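Local coordinates for peroxisomal fatty acid beta-oxidation multifunctional protein MFP2 (Arabidopsis thaliana, PDB 2WTB), which hydrates long-chain enoyl-CoA esters and oxidises the resulting 3-hydroxyacyl-CoA with NAD in peroxisomal fatty acid beta-oxidation during seed germination, at residues A[7-12]-A[21-26]; A[62-67]-A[107-112]. All blocks are in the same frame, centred on the assembly; numbering follows the deposited sequence.

Contact 1. Residues A[7-12]-A[21-26]; sequences GKTVME and ITLINP
Met11 leaves the backbone with CG anti to its own N (chi1 167°) and then bends at chi3 (-88°), which carries its methyl CE obliquely across to the tip of Ile21. There Met11 CE lies 3.3 Å from Ile21 CD1, with CG1 of the same isoleucine just behind. Thr9 sets OG1 in the crowded position between N and the carbonyl carbon (chi1 68°), so that Thr9 CG2 is set alongside Leu23 CD2 at 3.9 Å while OG1 hydrogen-bonds with Asn42 of helix 33-46. On the other face of the sheet Val10 CG2 meets Ile24 CD1, 3.8 Å away, in an oblique crossing, and the extended chain of Lys8 starts out beside Ile24.

These side chains hang on an antiparallel beta hairpin, strands 8-13 and 18-24. Hydrogen-bonded pairs Lys8-Ile24 and Val10-Thr22 alternate with non-hydrogen-bonded pairs Thr9-Leu23 and Met11-Ile21. The nearly straight bond from Lys8 N to Ile24 O measures 2.8 Å, as does that from Thr22 N to Val10 O. Strand 54-59 continues the sheet beyond Ile21 and Leu23. The chemistry is therefore two-sided: Thr9 and Ile21 pack on helix 33-46, and Ile21 and Leu23 are buried, whereas the face of Val10, Thr22 and Ile24 pairs aliphatic contact with a water that donates to Val10 O and also hydrogen-bonds with Thr22 OG1.

Contact 2. Residues A[62-67]-A[107-112]; sequences GRFSGG and AAIDGL
In the crotonase fold of the hydratase/isomerase region, the loop 62-67 crosses the end of strand 105-109 and the turn that follows it, and Phe64 is its buried anchor. With CG anti to the backbone N (chi1 -167°), the ring swings toward the strand. Ile109 CG1 sits over one face in a CH-pi contact, 4.1 Å from the ring centroid, while Ala108 O approaches the edge near the ring plane, 3.2 Å from Phe64 CD1. Ala107 CB touches the far end of the ring at CZ, and Ala121 of helix 116-123 adds to the packing. An alanine in place of Phe64 removes the ring that meets Ile109 and Ala107, and would probably leave the loop less firmly seated on the strand.

The backbone reinforces the anchor: Phe64 N donates to Asp110 O at 2.9 Å, and Ser65 N donates almost straight to Leu112 O at 3.3 Å, from above the carbonyl plane. The looser part is the exposed side chain of Arg63, whose CG comes only to 4.5 Å from Gly111 CA. The glycine backbones beside it are nearer solvent than the ring yet stay close, and Asp110 lays its carboxylate against Gly62, with OD2 3.1 Å from Gly62 CA. Leu112, with CG between the backbone N and the carbonyl carbon (chi1 51°), brings its CD1 3.4 Å from Gly66 N.

Contacts 1 and 2 follow one another along the chain, the hairpin closing before the loop 62-67 begins, and their centres lie about 12 Å apart. Both reach the same six-stranded mixed sheet: strand 8-13 is its outermost member, strand 18-24 comes next, and strand 54-59 separates the hairpin from strand 105-109. The two contacts also meet directly, as Leu23 CD1 packs 3.5 Å from Phe64 O. Through Leu23, the second strand of the sheet thus meets the loop after strand 54-59, in the N-terminal hydratase/isomerase region, where Leu23 and Phe64 have side chains about 11 and 9 Å, respectively, from that of Glu119, the predicted nucleophile. The dehydrogenase activity belongs to the C-terminal region.

Contact 1. Residues A[7-12]-A[21-26]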
# COMPACT_ATOMS: atom_id res chain seq x y z
N GLY A 7 -9.14 21.83 -13.33
CA GLY A 7 -9.86 22.65 -12.37
C GLY A 7 -9.66 24.13 -12.61
O GLY A 7 -9.16 24.54 -13.66
N LYS A 8 -10.05 24.95 -11.64
CA LYS A 8 -9.95 26.40 -11.77
C LYS A 8 -9.68 27.08 -10.44
O LYS A 8 -9.43 26.42 -9.43
CB LYS A 8 -11.24 26.96 -12.38
CG LYS A 8 -12.46 26.76 -11.50
CD LYS A 8 -13.72 27.32 -12.15
CE LYS A 8 -14.97 26.98 -11.34
NZ LYS A 8 -16.20 27.62 -11.89
N THR A 9 -9.72 28.41 -10.45
CA THR A 9 -9.65 29.21 -9.23
C THR A 9 -10.56 30.41 -9.37
O THR A 9 -10.73 30.96 -10.46
CB THR A 9 -8.23 29.71 -8.95
OG1 THR A 9 -7.85 30.67 -9.95
CG2 THR A 9 -7.23 28.56 -8.94
N VAL A 10 -11.16 30.83 -8.26
CA VAL A 10 -12.00 32.02 -8.25
C VAL A 10 -11.44 33.05 -7.27
O VAL A 10 -11.15 32.72 -6.12
CB VAL A 10 -13.46 31.69 -7.87
CG1 VAL A 10 -14.24 32.96 -7.59
CG2 VAL A 10 -14.12 30.87 -8.97
N MET A 11 -11.29 34.29 -7.73
CA MET A 11 -10.79 35.36 -6.88
C MET A 11 -11.85 36.43 -6.64
O MET A 11 -12.51 36.88 -7.57
CB MET A 11 -9.53 35.99 -7.48
CG MET A 11 -9.12 37.30 -6.83
SD MET A 11 -7.73 38.11 -7.66
CE MET A 11 -6.34 37.36 -6.84
N GLU A 12 -12.00 36.82 -5.38
CA GLU A 12 -12.96 37.86 -5.01
C GLU A 12 -12.32 38.88 -4.07
O GLU A 12 -11.69 38.51 -3.08
CB GLU A 12 -14.20 37.24 -4.36
CG GLU A 12 -14.93 36.26 -5.27
CD GLU A 12 -16.16 35.66 -4.61
OE1 GLU A 12 -16.37 35.91 -3.41
OE2 GLU A 12 -16.91 34.94 -5.30
N ILE A 21 -8.55 33.94 -2.95
CA ILE A 21 -8.49 33.02 -4.07
C ILE A 21 -8.84 31.61 -3.62
O ILE A 21 -8.16 31.04 -2.77
CB ILE A 21 -7.08 33.00 -4.69
CG1 ILE A 21 -6.65 34.41 -5.08
CG2 ILE A 21 -7.04 32.07 -5.90
CD1 ILE A 21 -5.28 34.46 -5.70
N THR A 22 -9.90 31.04 -4.21
CA THR A 22 -10.33 29.69 -3.86
C THR A 22 -9.88 28.67 -4.89
O THR A 22 -10.16 28.81 -6.08
CB THR A 22 -11.87 29.60 -3.71
OG1 THR A 22 -12.34 30.62 -2.82
CG2 THR A 22 -12.27 28.23 -3.18
N LEU A 23 -9.17 27.65 -4.43
CA LEU A 23 -8.73 26.57 -5.30
C LEU A 23 -9.87 25.59 -5.52
O LEU A 23 -10.39 25.00 -4.56
CB LEU A 23 -7.51 25.86 -4.70
CG LEU A 23 -6.33 26.73 -4.27
CD1 LEU A 23 -5.26 25.89 -3.60
CD2 LEU A 23 -5.75 27.50 -5.45
N ILE A 24 -10.26 25.40 -6.77
CA ILE A 24 -11.41 24.58 -7.09
C ILE A 24 -11.08 23.48 -8.10
O ILE A 24 -11.08 23.72 -9.31
CB ILE A 24 -12.57 25.44 -7.64
CG1 ILE A 24 -12.84 26.61 -6.71
CG2 ILE A 24 -13.81 24.59 -7.83
CD1 ILE A 24 -13.95 27.51 -7.19
N ASN A 25 -10.80 22.29 -7.60
CA ASN A 25 -10.52 21.14 -8.45
C ASN A 25 -10.74 19.82 -7.72
O ASN A 25 -9.78 19.16 -7.32
CB ASN A 25 -9.09 21.22 -9.00
CG ASN A 25 -8.80 20.14 -10.02
OD1 ASN A 25 -9.69 19.72 -10.76
ND2 ASN A 25 -7.55 19.68 -10.06
N PRO A 26 -12.01 19.43 -7.56
CA PRO A 26 -12.38 18.19 -6.87
C PRO A 26 -11.63 17.00 -7.44
O PRO A 26 -11.25 17.03 -8.62
CB PRO A 26 -13.87 18.06 -7.18
CG PRO A 26 -14.33 19.45 -7.42
CD PRO A 26 -13.18 20.15 -8.08
O HOH W 1 -12.84 33.14 -3.48

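Contact 2. Residues A[62-67]-A[107-112]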
# COMPACT_ATOMS: atom_id res chain seq x y z
N GLY A 62 -13.93 22.88 2.16
CA GLY A 62 -13.17 22.56 3.36
C GLY A 62 -11.90 21.76 3.15
O GLY A 62 -11.58 20.88 3.95
N ARG A 63 -11.18 22.06 2.07
CA ARG A 63 -9.92 21.38 1.76
C ARG A 63 -9.01 22.31 0.98
O ARG A 63 -9.38 22.81 -0.08
CB ARG A 63 -10.17 20.11 0.95
CG ARG A 63 -10.79 18.97 1.74
CD ARG A 63 -11.14 17.81 0.84
NE ARG A 63 -11.71 16.70 1.59
CZ ARG A 63 -12.37 15.69 1.04
NH1 ARG A 63 -12.55 15.65 -0.28
NH2 ARG A 63 -12.85 14.72 1.80
N PHE A 64 -7.80 22.53 1.50
CA PHE A 64 -6.86 23.43 0.85
C PHE A 64 -6.37 22.87 -0.49
O PHE A 64 -6.70 23.41 -1.54
CB PHE A 64 -5.67 23.74 1.77
CG PHE A 64 -4.82 24.88 1.29
CD1 PHE A 64 -5.26 26.18 1.42
CD2 PHE A 64 -3.60 24.64 0.70
CE1 PHE A 64 -4.49 27.24 0.97
CE2 PHE A 64 -2.82 25.69 0.25
CZ PHE A 64 -3.26 26.99 0.38
N SER A 65 -5.59 21.79 -0.44
CA SER A 65 -5.06 21.16 -1.65
C SER A 65 -4.34 19.86 -1.34
O SER A 65 -3.42 19.82 -0.52
CB SER A 65 -4.12 22.12 -2.38
OG SER A 65 -3.67 21.56 -3.60
N GLY A 66 -4.75 18.78 -2.00
CA GLY A 66 -4.26 17.46 -1.68
C GLY A 66 -2.98 17.03 -2.37
O GLY A 66 -2.43 15.98 -2.06
N GLY A 67 -2.50 17.84 -3.30
CA GLY A 67 -1.27 17.52 -4.01
C GLY A 67 -1.30 17.90 -5.47
O GLY A 67 -1.80 18.96 -5.83
N ALA A 107 -2.20 31.90 3.63
CA ALA A 107 -2.90 30.67 3.29
C ALA A 107 -3.91 30.30 4.37
O ALA A 107 -3.60 30.32 5.56
CB ALA A 107 -1.91 29.53 3.07
N ALA A 108 -5.13 29.98 3.94
CA ALA A 108 -6.18 29.53 4.85
C ALA A 108 -6.41 28.04 4.63
O ALA A 108 -7.04 27.64 3.66
CB ALA A 108 -7.46 30.31 4.60
N ILE A 109 -5.88 27.23 5.54
CA ILE A 109 -5.88 25.79 5.37
C ILE A 109 -6.98 25.06 6.13
O ILE A 109 -7.17 25.27 7.33
CB ILE A 109 -4.52 25.17 5.76
CG1 ILE A 109 -3.40 25.74 4.88
CG2 ILE A 109 -4.57 23.65 5.65
CD1 ILE A 109 -2.01 25.26 5.27
N ASP A 110 -7.70 24.20 5.42
CA ASP A 110 -8.69 23.32 6.02
C ASP A 110 -8.50 21.92 5.44
O ASP A 110 -8.01 21.77 4.33
CB ASP A 110 -10.10 23.83 5.71
CG ASP A 110 -11.16 23.15 6.54
OD1 ASP A 110 -10.81 22.38 7.46
OD2 ASP A 110 -12.36 23.38 6.27
N GLY A 111 -8.88 20.91 6.21
CA GLY A 111 -8.84 19.54 5.73
C GLY A 111 -7.43 19.01 5.54
O GLY A 111 -6.92 18.27 6.39
N LEU A 112 -6.81 19.37 4.42
CA LEU A 112 -5.45 18.91 4.13
C LEU A 112 -4.62 19.91 3.33
O LEU A 112 -5.16 20.82 2.68
CB LEU A 112 -5.47 17.56 3.41
CG LEU A 112 -6.35 17.36 2.17
CD1 LEU A 112 -6.12 18.43 1.12
CD2 LEU A 112 -6.13 15.98 1.58